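Local coordinates for protein phosphodiesterase (Candida albicans, PDB 6CPU) that belongs to the phosphodiesterase branch of the HD metal-dependent superfamily, a largely helical enzyme carrying a zinc and a magnesium ion, at residues G136-R141 with S492-D497; V351-T356 with S380-L385; W476-S481 with E520-I525; N126-V131 with K504-D509; P13-K18 with G111-E116. One frame throughout, in Å; residues are numbered along the deposited sequence.

Contact 1. Residues G136-R141 with S492-D497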
# COMPACT_ATOMS: atom_id res chain seq x y z
N GLY A 136 3.73 11.13 15.58
CA GLY A 136 3.92 12.30 16.45
C GLY A 136 3.29 12.15 17.83
O GLY A 136 2.91 13.15 18.46
N THR A 137 3.17 10.91 18.29
CA THR A 137 2.47 10.64 19.57
C THR A 137 3.42 10.32 20.72
O THR A 137 2.97 10.19 21.87
CB THR A 137 1.43 9.52 19.41
OG1 THR A 137 2.04 8.33 18.89
CG2 THR A 137 0.31 9.96 18.49
N THR A 138 4.72 10.20 20.44
CA THR A 138 5.74 9.97 21.47
C THR A 138 6.81 11.09 21.54
O THR A 138 8.02 10.82 21.54
CB THR A 138 6.44 8.62 21.28
OG1 THR A 138 6.98 8.53 19.95
CG2 THR A 138 5.46 7.47 21.52
N HIS A 139 6.36 12.34 21.62
CA HIS A 139 7.27 13.49 21.80
C HIS A 139 8.31 13.24 22.89
O HIS A 139 9.50 13.52 22.71
CB HIS A 139 6.49 14.76 22.17
CG HIS A 139 5.86 15.46 21.00
ND1 HIS A 139 6.59 16.26 20.14
CD2 HIS A 139 4.58 15.50 20.56
CE1 HIS A 139 5.78 16.74 19.21
NE2 HIS A 139 4.56 16.30 19.44
N PHE A 140 7.85 12.69 24.01
CA PHE A 140 8.70 12.46 25.18
C PHE A 140 9.95 11.62 24.91
O PHE A 140 10.95 11.75 25.62
CB PHE A 140 7.88 11.88 26.35
CG PHE A 140 7.38 10.47 26.12
CD1 PHE A 140 8.12 9.38 26.57
CD2 PHE A 140 6.18 10.24 25.46
CE1 PHE A 140 7.66 8.08 26.36
CE2 PHE A 140 5.72 8.95 25.24
CZ PHE A 140 6.46 7.87 25.70
N ARG A 141 9.90 10.76 23.89
CA ARG A 141 11.06 9.95 23.52
C ARG A 141 12.02 10.75 22.66
O ARG A 141 13.20 10.89 23.00
CB ARG A 141 10.63 8.69 22.77
CG ARG A 141 9.98 7.66 23.66
CD ARG A 141 9.66 6.37 22.92
NE ARG A 141 10.74 5.92 22.04
CZ ARG A 141 11.91 5.43 22.44
NH1 ARG A 141 12.21 5.32 23.74
NH2 ARG A 141 12.81 5.07 21.53
N SER A 492 -0.20 1.97 25.74
CA SER A 492 0.35 1.75 27.08
C SER A 492 1.67 2.49 27.30
O SER A 492 1.90 3.05 28.37
CB SER A 492 0.47 0.25 27.38
OG SER A 492 -0.81 -0.36 27.32
N VAL A 493 2.53 2.54 26.28
CA VAL A 493 3.77 3.31 26.38
C VAL A 493 3.45 4.79 26.59
O VAL A 493 4.05 5.44 27.44
CB VAL A 493 4.65 3.17 25.10
CG1 VAL A 493 5.79 4.17 25.11
CG2 VAL A 493 5.18 1.76 24.95
N ILE A 494 2.54 5.34 25.80
CA ILE A 494 2.21 6.76 25.93
C ILE A 494 1.60 7.05 27.31
O ILE A 494 1.95 8.04 27.96
CB ILE A 494 1.25 7.23 24.83
CG1 ILE A 494 1.96 7.12 23.46
CG2 ILE A 494 0.82 8.67 25.10
CD1 ILE A 494 1.00 7.07 22.30
N LYS A 495 0.69 6.19 27.75
CA LYS A 495 0.03 6.34 29.06
C LYS A 495 0.95 6.02 30.23
O LYS A 495 0.57 6.21 31.39
CB LYS A 495 -1.18 5.43 29.15
CG LYS A 495 -2.36 5.84 28.28
CD LYS A 495 -3.40 4.73 28.28
CE LYS A 495 -4.68 5.16 27.60
NZ LYS A 495 -5.48 3.99 27.13
N LYS A 496 2.15 5.53 29.93
CA LYS A 496 3.16 5.18 30.92
C LYS A 496 2.69 3.98 31.76
O LYS A 496 3.02 3.88 32.94
CB LYS A 496 3.52 6.38 31.80
CG LYS A 496 4.08 7.58 31.03
CD LYS A 496 4.36 8.75 31.97
CE LYS A 496 5.38 9.72 31.39
NZ LYS A 496 5.19 10.01 29.94
N ASP A 497 1.93 3.08 31.13
CA ASP A 497 1.45 1.85 31.78
C ASP A 497 2.39 0.67 31.53
O ASP A 497 2.13 -0.43 32.02
CB ASP A 497 0.06 1.47 31.27
CG ASP A 497 -1.02 2.45 31.70
OD1 ASP A 497 -0.81 3.21 32.67
OD2 ASP A 497 -2.08 2.46 31.06

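Contact 2. Residues V351-T356 with S380-L385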
# COMPACT_ATOMS: atom_id res chain seq x y z
N VAL A 351 -1.75 4.36 1.35
CA VAL A 351 -0.35 4.81 1.28
C VAL A 351 0.09 5.54 2.55
O VAL A 351 -0.61 6.41 3.06
CB VAL A 351 0.00 5.68 0.04
CG1 VAL A 351 -0.02 4.85 -1.24
CG2 VAL A 351 -0.89 6.89 -0.07
N GLY A 352 1.25 5.16 3.07
CA GLY A 352 1.85 5.86 4.20
C GLY A 352 1.24 5.47 5.52
O GLY A 352 1.51 6.09 6.52
N HIS A 353 0.40 4.44 5.54
CA HIS A 353 -0.33 4.08 6.76
C HIS A 353 0.67 3.74 7.84
O HIS A 353 1.58 2.97 7.60
CB HIS A 353 -1.26 2.89 6.45
CG HIS A 353 -2.32 2.64 7.48
ND1 HIS A 353 -2.02 2.25 8.77
CD2 HIS A 353 -3.67 2.64 7.39
CE1 HIS A 353 -3.14 2.06 9.44
NE2 HIS A 353 -4.16 2.29 8.63
N PRO A 354 0.56 4.36 9.04
CA PRO A 354 1.56 4.20 10.09
C PRO A 354 1.34 3.00 11.03
O PRO A 354 2.12 2.78 11.95
CB PRO A 354 1.41 5.49 10.89
CG PRO A 354 -0.04 5.75 10.82
CD PRO A 354 -0.45 5.35 9.43
N GLY A 355 0.29 2.24 10.78
CA GLY A 355 0.00 1.03 11.55
C GLY A 355 -0.91 1.29 12.75
O GLY A 355 -0.95 0.48 13.68
N THR A 356 -1.62 2.42 12.75
CA THR A 356 -2.57 2.76 13.83
C THR A 356 -4.03 2.76 13.32
O THR A 356 -4.36 2.01 12.42
CB THR A 356 -2.18 4.11 14.50
OG1 THR A 356 -2.25 5.16 13.54
CG2 THR A 356 -0.79 4.06 15.05
N SER A 380 -7.69 10.92 4.69
CA SER A 380 -7.31 12.21 4.13
C SER A 380 -5.81 12.25 3.80
O SER A 380 -5.40 12.72 2.75
CB SER A 380 -7.66 13.34 5.08
OG SER A 380 -9.06 13.35 5.36
N TYR A 381 -5.02 11.73 4.73
CA TYR A 381 -3.57 11.58 4.60
C TYR A 381 -3.22 10.68 3.40
O TYR A 381 -2.43 11.07 2.53
CB TYR A 381 -3.01 11.03 5.92
CG TYR A 381 -1.53 10.74 5.89
CD1 TYR A 381 -1.03 9.43 5.75
CD2 TYR A 381 -0.62 11.77 6.03
CE1 TYR A 381 0.35 9.20 5.76
CE2 TYR A 381 0.73 11.55 6.01
CZ TYR A 381 1.22 10.29 5.87
OH TYR A 381 2.60 10.19 5.86
N HIS A 382 -3.84 9.51 3.30
CA HIS A 382 -3.56 8.62 2.18
C HIS A 382 -3.87 9.29 0.84
O HIS A 382 -3.09 9.19 -0.09
CB HIS A 382 -4.36 7.30 2.22
CG HIS A 382 -4.27 6.56 3.52
ND1 HIS A 382 -3.09 6.36 4.19
CD2 HIS A 382 -5.23 5.97 4.26
CE1 HIS A 382 -3.33 5.69 5.30
NE2 HIS A 382 -4.62 5.45 5.37
N ALA A 383 -5.00 9.97 0.76
CA ALA A 383 -5.42 10.60 -0.50
C ALA A 383 -4.45 11.71 -0.91
O ALA A 383 -4.09 11.88 -2.08
CB ALA A 383 -6.83 11.16 -0.37
N SER A 384 -4.03 12.49 0.08
CA SER A 384 -3.16 13.62 -0.20
C SER A 384 -1.80 13.12 -0.66
O SER A 384 -1.25 13.59 -1.67
CB SER A 384 -3.06 14.52 1.02
OG SER A 384 -2.36 15.71 0.68
N LEU A 385 -1.24 12.17 0.07
CA LEU A 385 0.01 11.53 -0.36
C LEU A 385 -0.07 10.85 -1.71
O LEU A 385 0.81 11.02 -2.54
CB LEU A 385 0.49 10.49 0.67
CG LEU A 385 1.60 10.98 1.57
CD1 LEU A 385 1.11 12.13 2.43
CD2 LEU A 385 2.16 9.85 2.41
O HOH W 1 3.60 7.91 6.19

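Contact 3. Residues W476-S481 with E520-I525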
# COMPACT_ATOMS: atom_id res chain seq x y z
N TRP A 476 -5.40 -13.61 7.41
CA TRP A 476 -5.59 -12.16 7.52
C TRP A 476 -6.01 -11.76 8.93
O TRP A 476 -5.52 -10.77 9.47
CB TRP A 476 -6.64 -11.68 6.52
CG TRP A 476 -6.12 -11.54 5.12
CD1 TRP A 476 -6.48 -12.27 4.02
CD2 TRP A 476 -5.15 -10.60 4.67
NE1 TRP A 476 -5.79 -11.84 2.92
CE2 TRP A 476 -4.96 -10.81 3.29
CE3 TRP A 476 -4.40 -9.60 5.31
CZ2 TRP A 476 -4.06 -10.06 2.53
CZ3 TRP A 476 -3.51 -8.85 4.54
CH2 TRP A 476 -3.34 -9.10 3.18
N ALA A 477 -6.92 -12.52 9.54
CA ALA A 477 -7.38 -12.25 10.90
C ALA A 477 -6.22 -12.24 11.88
O ALA A 477 -6.18 -11.44 12.81
CB ALA A 477 -8.43 -13.26 11.33
N MET A 478 -5.29 -13.16 11.68
CA MET A 478 -4.10 -13.24 12.50
C MET A 478 -3.20 -12.00 12.40
O MET A 478 -2.75 -11.47 13.41
CB MET A 478 -3.30 -14.48 12.11
CG MET A 478 -1.95 -14.57 12.78
SD MET A 478 -1.35 -16.27 12.73
CE MET A 478 0.24 -16.06 13.51
N VAL A 479 -2.90 -11.57 11.18
CA VAL A 479 -2.01 -10.40 11.03
C VAL A 479 -2.71 -9.11 11.48
O VAL A 479 -2.07 -8.24 12.07
CB VAL A 479 -1.38 -10.30 9.62
CG1 VAL A 479 -0.61 -11.59 9.32
CG2 VAL A 479 -2.41 -10.01 8.55
N LEU A 480 -4.03 -9.01 11.27
CA LEU A 480 -4.81 -7.89 11.77
C LEU A 480 -4.75 -7.81 13.30
O LEU A 480 -4.56 -6.74 13.86
CB LEU A 480 -6.27 -7.95 11.27
CG LEU A 480 -7.18 -6.74 11.60
CD1 LEU A 480 -6.61 -5.44 11.05
CD2 LEU A 480 -8.59 -6.94 11.07
N SER A 481 -4.85 -8.96 13.97
CA SER A 481 -4.65 -9.01 15.42
C SER A 481 -3.26 -8.59 15.88
O SER A 481 -3.12 -7.98 16.95
CB SER A 481 -4.97 -10.42 15.97
OG SER A 481 -6.26 -10.80 15.54
N GLU A 520 -4.57 -22.74 16.97
CA GLU A 520 -3.85 -23.10 18.18
C GLU A 520 -2.93 -21.97 18.66
O GLU A 520 -2.73 -21.81 19.86
CB GLU A 520 -3.06 -24.40 18.00
CG GLU A 520 -2.57 -25.00 19.32
CD GLU A 520 -2.93 -26.46 19.48
OE1 GLU A 520 -2.71 -27.24 18.52
OE2 GLU A 520 -3.43 -26.84 20.56
N ILE A 521 -2.37 -21.20 17.72
CA ILE A 521 -1.49 -20.08 18.06
C ILE A 521 -2.28 -18.95 18.72
O ILE A 521 -1.80 -18.32 19.67
CB ILE A 521 -0.72 -19.55 16.82
CG1 ILE A 521 0.32 -20.59 16.36
CG2 ILE A 521 -0.03 -18.22 17.11
CD1 ILE A 521 1.53 -20.73 17.26
N GLN A 522 -3.48 -18.68 18.22
CA GLN A 522 -4.41 -17.83 18.94
C GLN A 522 -5.86 -18.29 18.76
O GLN A 522 -6.52 -17.94 17.79
CB GLN A 522 -4.24 -16.36 18.55
CG GLN A 522 -4.16 -16.09 17.06
CD GLN A 522 -4.09 -14.60 16.76
OE1 GLN A 522 -3.02 -13.99 16.85
NE2 GLN A 522 -5.22 -14.02 16.42
N PRO A 523 -6.35 -19.11 19.71
CA PRO A 523 -7.78 -19.37 19.72
C PRO A 523 -8.49 -18.09 20.12
O PRO A 523 -7.86 -17.20 20.69
CB PRO A 523 -7.95 -20.46 20.78
CG PRO A 523 -6.80 -20.27 21.70
CD PRO A 523 -5.67 -19.76 20.85
N ASP A 524 -9.78 -17.99 19.81
CA ASP A 524 -10.59 -16.78 20.02
C ASP A 524 -10.58 -15.83 18.81
O ASP A 524 -11.26 -14.79 18.84
CB ASP A 524 -10.28 -16.05 21.36
CG ASP A 524 -9.13 -15.03 21.27
OD1 ASP A 524 -8.43 -14.86 22.29
OD2 ASP A 524 -8.92 -14.40 20.21
N ILE A 525 -9.85 -16.19 17.76
CA ILE A 525 -9.96 -15.50 16.47
C ILE A 525 -11.43 -15.39 16.06
O ILE A 525 -11.86 -14.37 15.52
CB ILE A 525 -9.17 -16.22 15.34
CG1 ILE A 525 -7.70 -15.78 15.36
CG2 ILE A 525 -9.77 -15.94 13.97
CD1 ILE A 525 -6.86 -16.35 14.23

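Contact 4. Residues N126-V131 with K504-D509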
# COMPACT_ATOMS: atom_id res chain seq x y z
N ASN A 126 13.20 -0.01 17.68
CA ASN A 126 11.99 -0.69 18.13
C ASN A 126 10.74 -0.22 17.38
O ASN A 126 10.55 0.98 17.15
CB ASN A 126 11.80 -0.49 19.65
CG ASN A 126 10.50 -1.07 20.16
OD1 ASN A 126 9.46 -0.43 20.11
ND2 ASN A 126 10.56 -2.30 20.68
N ARG A 127 9.92 -1.19 16.99
CA ARG A 127 8.70 -0.98 16.21
C ARG A 127 7.74 0.01 16.85
O ARG A 127 7.15 0.85 16.17
CB ARG A 127 8.01 -2.33 15.98
CG ARG A 127 6.59 -2.30 15.45
CD ARG A 127 6.47 -1.84 14.00
NE ARG A 127 5.08 -1.67 13.63
CZ ARG A 127 4.64 -1.12 12.50
NH1 ARG A 127 5.49 -0.70 11.57
NH2 ARG A 127 3.34 -1.00 12.30
N ILE A 128 7.59 -0.08 18.17
CA ILE A 128 6.65 0.79 18.85
C ILE A 128 7.19 2.21 18.88
O ILE A 128 6.42 3.16 18.70
CB ILE A 128 6.32 0.28 20.28
CG1 ILE A 128 5.83 -1.18 20.22
CG2 ILE A 128 5.28 1.16 20.94
CD1 ILE A 128 4.55 -1.44 19.45
N SER A 129 8.49 2.36 19.08
CA SER A 129 9.16 3.66 18.96
C SER A 129 8.94 4.26 17.56
O SER A 129 8.64 5.46 17.41
CB SER A 129 10.65 3.51 19.21
OG SER A 129 11.33 4.75 19.24
N ARG A 130 9.10 3.43 16.54
CA ARG A 130 8.98 3.88 15.14
C ARG A 130 7.58 4.43 14.83
O ARG A 130 7.44 5.48 14.20
CB ARG A 130 9.32 2.76 14.17
CG ARG A 130 10.79 2.43 14.08
CD ARG A 130 11.12 1.56 12.88
NE ARG A 130 10.47 0.25 12.87
CZ ARG A 130 10.90 -0.83 13.52
NH1 ARG A 130 11.97 -0.78 14.31
NH2 ARG A 130 10.22 -1.97 13.39
N VAL A 131 6.55 3.71 15.27
CA VAL A 131 5.18 4.13 15.03
C VAL A 131 4.90 5.45 15.77
O VAL A 131 4.24 6.33 15.24
CB VAL A 131 4.16 3.02 15.41
CG1 VAL A 131 2.74 3.52 15.26
CG2 VAL A 131 4.39 1.76 14.58
N LYS A 504 15.58 -3.38 21.57
CA LYS A 504 15.24 -4.59 20.81
C LYS A 504 13.98 -4.36 19.98
O LYS A 504 13.15 -3.53 20.34
CB LYS A 504 15.05 -5.76 21.78
CG LYS A 504 16.28 -6.02 22.63
CD LYS A 504 16.07 -7.13 23.65
CE LYS A 504 17.23 -7.20 24.62
NZ LYS A 504 18.51 -7.49 23.94
N ASP A 505 13.84 -5.09 18.88
CA ASP A 505 12.71 -4.91 17.98
C ASP A 505 11.71 -6.03 18.14
O ASP A 505 12.04 -7.09 18.66
CB ASP A 505 13.18 -4.82 16.52
CG ASP A 505 12.18 -4.13 15.61
OD1 ASP A 505 11.09 -3.76 16.07
OD2 ASP A 505 12.48 -3.94 14.41
N LEU A 506 10.48 -5.78 17.68
CA LEU A 506 9.44 -6.78 17.60
C LEU A 506 9.65 -7.65 16.35
O LEU A 506 9.85 -7.14 15.24
CB LEU A 506 8.05 -6.12 17.52
CG LEU A 506 7.43 -5.63 18.83
CD1 LEU A 506 8.30 -4.61 19.54
CD2 LEU A 506 6.05 -5.06 18.56
N THR A 507 9.60 -8.96 16.55
CA THR A 507 9.74 -9.94 15.47
C THR A 507 8.60 -10.93 15.55
O THR A 507 8.03 -11.15 16.63
CB THR A 507 11.07 -10.70 15.62
OG1 THR A 507 12.10 -9.76 15.96
CG2 THR A 507 11.44 -11.42 14.33
N TYR A 508 8.24 -11.52 14.41
CA TYR A 508 7.11 -12.43 14.33
C TYR A 508 7.50 -13.71 13.62
O TYR A 508 8.27 -13.69 12.65
CB TYR A 508 5.95 -11.78 13.59
CG TYR A 508 5.33 -10.62 14.33
CD1 TYR A 508 4.47 -10.83 15.40
CD2 TYR A 508 5.65 -9.31 13.99
CE1 TYR A 508 3.91 -9.77 16.09
CE2 TYR A 508 5.09 -8.24 14.67
CZ TYR A 508 4.22 -8.48 15.73
OH TYR A 508 3.67 -7.42 16.41
N ASP A 509 6.97 -14.83 14.09
CA ASP A 509 7.06 -16.09 13.35
C ASP A 509 6.21 -16.00 12.10
O ASP A 509 5.28 -15.19 12.01
CB ASP A 509 6.60 -17.27 14.22
CG ASP A 509 7.58 -17.60 15.32
OD1 ASP A 509 8.74 -17.15 15.24
OD2 ASP A 509 7.21 -18.32 16.26

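Contact 5. Residues P13-K18 with G111-E116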
# COMPACT_ATOMS: atom_id res chain seq x y z
N PRO A 13 34.36 5.26 10.63
CA PRO A 13 34.19 4.03 11.42
C PRO A 13 33.49 4.21 12.76
O PRO A 13 32.88 3.26 13.26
CB PRO A 13 35.63 3.54 11.63
CG PRO A 13 36.49 4.75 11.44
CD PRO A 13 35.78 5.59 10.42
N GLN A 14 33.58 5.41 13.33
CA GLN A 14 32.93 5.71 14.62
C GLN A 14 31.42 5.45 14.62
O GLN A 14 30.86 5.13 15.66
CB GLN A 14 33.20 7.16 15.05
CG GLN A 14 32.83 8.21 14.00
CD GLN A 14 32.41 9.55 14.60
OE1 GLN A 14 32.42 9.74 15.82
NE2 GLN A 14 32.04 10.49 13.73
N VAL A 15 30.78 5.59 13.45
CA VAL A 15 29.33 5.39 13.32
C VAL A 15 28.93 4.19 12.46
O VAL A 15 27.74 3.92 12.31
CB VAL A 15 28.64 6.67 12.77
CG1 VAL A 15 28.85 7.84 13.72
CG2 VAL A 15 29.15 7.02 11.37
N THR A 16 29.90 3.46 11.91
CA THR A 16 29.63 2.44 10.91
C THR A 16 29.45 1.02 11.48
O THR A 16 30.30 0.53 12.21
CB THR A 16 30.78 2.39 9.88
OG1 THR A 16 30.98 3.69 9.31
CG2 THR A 16 30.47 1.41 8.76
N ASP A 17 28.33 0.38 11.16
CA ASP A 17 28.13 -1.05 11.39
C ASP A 17 28.52 -1.83 10.13
O ASP A 17 29.23 -2.82 10.20
CB ASP A 17 26.66 -1.36 11.73
CG ASP A 17 26.38 -2.86 11.94
OD1 ASP A 17 27.28 -3.58 12.42
OD2 ASP A 17 25.26 -3.32 11.62
N LYS A 18 28.04 -1.37 8.98
CA LYS A 18 28.33 -2.01 7.70
C LYS A 18 28.48 -0.93 6.64
O LYS A 18 27.74 0.06 6.63
CB LYS A 18 27.21 -2.97 7.35
CG LYS A 18 27.52 -3.94 6.22
CD LYS A 18 26.42 -4.98 6.13
CE LYS A 18 26.73 -6.04 5.09
NZ LYS A 18 25.67 -7.08 5.07
N GLY A 111 31.18 15.24 16.10
CA GLY A 111 30.32 15.26 17.28
C GLY A 111 28.85 15.36 16.91
O GLY A 111 28.02 14.67 17.52
N LYS A 112 28.53 16.20 15.93
CA LYS A 112 27.16 16.34 15.44
C LYS A 112 26.71 15.05 14.74
O LYS A 112 25.62 14.56 15.01
CB LYS A 112 27.05 17.52 14.47
CG LYS A 112 25.61 17.97 14.21
CD LYS A 112 25.45 18.64 12.85
CE LYS A 112 26.10 20.01 12.81
NZ LYS A 112 26.21 20.53 11.42
N LEU A 113 27.56 14.52 13.87
CA LEU A 113 27.25 13.30 13.11
C LEU A 113 26.98 12.11 14.03
O LEU A 113 25.97 11.43 13.88
CB LEU A 113 28.40 12.94 12.15
CG LEU A 113 28.24 11.67 11.32
CD1 LEU A 113 27.16 11.85 10.26
CD2 LEU A 113 29.55 11.26 10.67
N TYR A 114 27.88 11.87 14.98
CA TYR A 114 27.73 10.75 15.91
C TYR A 114 26.45 10.89 16.75
O TYR A 114 25.72 9.92 16.94
CB TYR A 114 28.96 10.64 16.81
CG TYR A 114 28.93 9.44 17.73
CD1 TYR A 114 29.58 8.26 17.38
CD2 TYR A 114 28.24 9.47 18.94
CE1 TYR A 114 29.55 7.15 18.21
CE2 TYR A 114 28.20 8.37 19.77
CZ TYR A 114 28.86 7.22 19.40
OH TYR A 114 28.82 6.12 20.22
N GLN A 115 26.21 12.09 17.27
CA GLN A 115 25.04 12.38 18.10
C GLN A 115 23.74 12.19 17.32
O GLN A 115 22.79 11.56 17.80
CB GLN A 115 25.12 13.82 18.63
CG GLN A 115 24.07 14.18 19.68
CD GLN A 115 22.74 14.62 19.08
OE1 GLN A 115 22.69 15.24 18.01
NE2 GLN A 115 21.65 14.29 19.77
N GLU A 116 23.71 12.73 16.11
CA GLU A 116 22.58 12.60 15.21
C GLU A 116 22.28 11.12 14.90
O GLU A 116 21.13 10.68 15.01
CB GLU A 116 22.87 13.37 13.92
CG GLU A 116 21.66 13.98 13.25
CD GLU A 116 22.01 14.97 12.15
OE1 GLU A 116 23.05 15.66 12.27
OE2 GLU A 116 21.24 15.07 11.17

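Contact 1. Residues G136-R141 with S492-D497
Phe140 points the rim of its ring at the last turn of helix 470-495, its CZ meeting CG1 of Val493 at 3.8 Å with that methyl near the ring plane, at the edge. CE2 of the same ring comes to 4.2 Å from Ile494 CA. Over one face stands the ammonium of Lys496, NZ lying 4.5 Å from the Phe140 ring centroid and 11° off the ring normal, a cation-pi contact. With CG between the backbone N and the carbonyl carbon (chi1 68°), the Phe140 ring starts out toward the end of that helix. Ile494 fills the other half of the contact: its CG1 packs 3.6 Å from Thr137 O and 4.0 Å from Thr138 CG2, while CD1 reaches Thr137 OG1 at 3.8 Å. Thr137 OG1 is hydrogen-bonded to Thr135 OG1; toward Ile494 CD1 it makes only van der Waals contact. No hydrogen bond crosses between the two segments. Both segments leave a helix here through a Schellman motif, Gly136 ending helix 127-135 and Lys496 ending helix 470-495, each with positive phi. Two helix C-termini thus come together, and Phe360 of helix 358-363 touches both Thr137 and Ile494, while Leu500, in the loop beyond helix 470-495, packs on Val493.

Contact 2. Residues V351-T356 with S380-L385
His382 gives the one direct hydrogen bond between the segments: its ND1 donates to Val351 O at 2.7 Å, with an N-H...O angle of 152°. The donor stands well above the carbonyl plane, and the oxygen is itself tilted somewhat from the imidazole plane. CG of His382, anti to the carbonyl carbon (chi1 -51°), sets the ring beside the Val351 backbone. A water makes the second polar link, donating to Gly352 O at 2.8 Å and also bonded to Tyr381 OH. Gly352 O lies at the edge of the Tyr381 ring as well, 3.4 Å from CE1.

The histidine end of this contact lies beside the metal centre of the HD-type phosphodiesterase fold. Segment 351-356 directly follows Asp350, a zinc ligand, and the His382 side chain, which also touches Asp350, lies about 4 Å from the magnesium ion. With ND1 turned to the Val351 carbonyl, the imidazole of His382 is tied to the backbone right after that ligand.

Among the rings, His353 and His382 meet rim to rim, neither over the other's face, with planes 16° apart; His353 CD2 is 3.6 Å from His382 NE2. His353 ND1 accepts from Gly355 N in the plane of its ring, which fixes the imidazole on its own loop, and His274 stacks on it.

Apolar packing closes the other end. Val351 CG2 rests 3.9 Å from Leu385 CB, and Leu385 CD1 covers one face of the Tyr381 ring near its rim. Leu169 of helix 165-173 packs on Leu385 from outside the pair.

Contact 3. Residues W476-S481 with E520-I525
Ala477 and Ile525 open the apolar part of this contact, Ala477 CB meeting Ile525 CG2 at 4.0 Å. One residue further along helix 470-495, the extended side chain of Met478 carries its CE to 4.2 Å from Ile521 CG2. The CD1 of Ile525, extended from its chain (chi2 -175°), comes to 4.4 Å from Met478 N, so this isoleucine touches two successive residues of the helix. Pro512, from the loop that leads toward helix 515-521, also packs on Met478.

The segment 520-525 is a tight helix-to-helix connection. Helix 515-521 runs out at Ile521, Gln522 is the first residue to leave helical angles, and a type II beta turn from Gln522 to Ile525 redirects the chain to the start of helix 525-547. Ile521 just before the turn and its first and last residues, Gln522 and Ile525, all face helix 470-495, within the helical phosphodiesterase domain.

Polar contact is slight by comparison. Gln522 reaches across with its chain extended beyond CG, and NE2 donates a weak hydrogen bond to Ser481 OG, 3.5 Å long. The same amide nitrogen lies 3.6 Å from Ser481 CB, and the amide oxygen OE1 is 4.2 Å from Met478 CG. Ser481 OG spends its own proton inside the helix, donating to Ala477 O at 2.8 Å. That carbonyl also takes the helical bond from Ser481 N, and the two donors approach it from opposite faces of its plane.

Contact 4. Residues N126-V131 with K504-D509
Asp505 is gripped end-on by Arg130: NH1 and NH2 both donate to its OD2, each at 3.2 Å, in a salt bridge with guanidinium and carboxylate planes 80° apart. NH2 comes in on the syn lone pair of OD2, whereas NH1 meets that oxygen from above the carboxylate plane. Asp505 CG, anti to the backbone N (chi1 -158°), carries the carboxylate to the helix start, where OD1 takes Arg127 N at 3.0 Å and Leu506 N at 2.7 Å from opposite faces. Beside it, Asn126 ND2 donates to Lys504 O at 2.9 Å, a nearly straight bond (166°) lying in the amide plane. Leu506 packs beside these bonds: CD1 lies against the amide, 3.4 Å from Asn126 ND2, and CD2 meets Ile128 CD1 at 4.0 Å, the apolar pair.

Further out, Asp41 forms salt bridges with both Arg127 and Arg130, while Leu124 O takes a hydrogen bond from Arg130 NH1. Glu486 and Asn271 also hold the Arg127 guanidinium. Asn126 OD1 accepts from Ser129 N on a lone pair, and weakly from Ile128 N. Asn126 is the N-cap residue of helix 127-135, these are its capping bonds, and a carboxylate from a distant loop joins it where the helix dipole would probably favour negative charge.

Contact 5. Residues P13-K18 with G111-E116
Gln14 reaches across to Leu113 and Tyr114 of helix 110-124. From CB, the chain starts with CG between the backbone N and the carbonyl carbon (chi1 54°) and runs extended beyond it. CD then comes to 4.2 Å from Tyr114 CD1. At the tip the amide divides its contacts: OE1 lies 3.6 Å from Tyr114 CD1 and 3.7 Å from Tyr114 CB, while NE2 is 4.0 Å from Leu113 CD2. Amide and phenol planes are turned 31° against each other. The main-chain oxygen of Gln14 stands at the edge of the same ring, 3.5 Å from Tyr114 CE1.

Val15 continues the packing with both branches. Its CG1 touches Tyr114 CD1 at 3.8 Å, and its CG2 approaches Leu113 CD2 at 4.3 Å. No hydrogen bond joins the two segments, so the contact rests on packing alone.

The residues Gln14 and Val15 lead into strand 16-21, an outermost strand of a four-stranded parallel sheet, and Val15 bonds through its backbone to Ala2. Helix 110-124 makes contact at both edges of the sheet: with the residues leading into strand 16-21 here, and through Leu113 with Leu101 of strand 100-103, the other outermost strand; Met1 touches Tyr114.

Overall arrangement
Contact 5 closes first along the chain and stands apart, joining the N-terminal parallel sheet to helix 110-124; its centre is about 41 Å from that of contact 3. Helix 127-135 follows and enters contact 4, whose partner loop comes some 370 residues later; contacts 1 and 2 both fall within that span. Contacts 1 and 4 touch through Arg141 and Ser129, and contact 2 meets contact 4 where Val131 packs on Pro354 and Thr356. Helix 470-495 serves contact 3 in its first half and contact 1 at its C-terminal end. Helix 127-135 and the loop after it are thus fastened to the end of helix 470-495 and the loop beyond it, while contact 2 lies deepest, next to the metals.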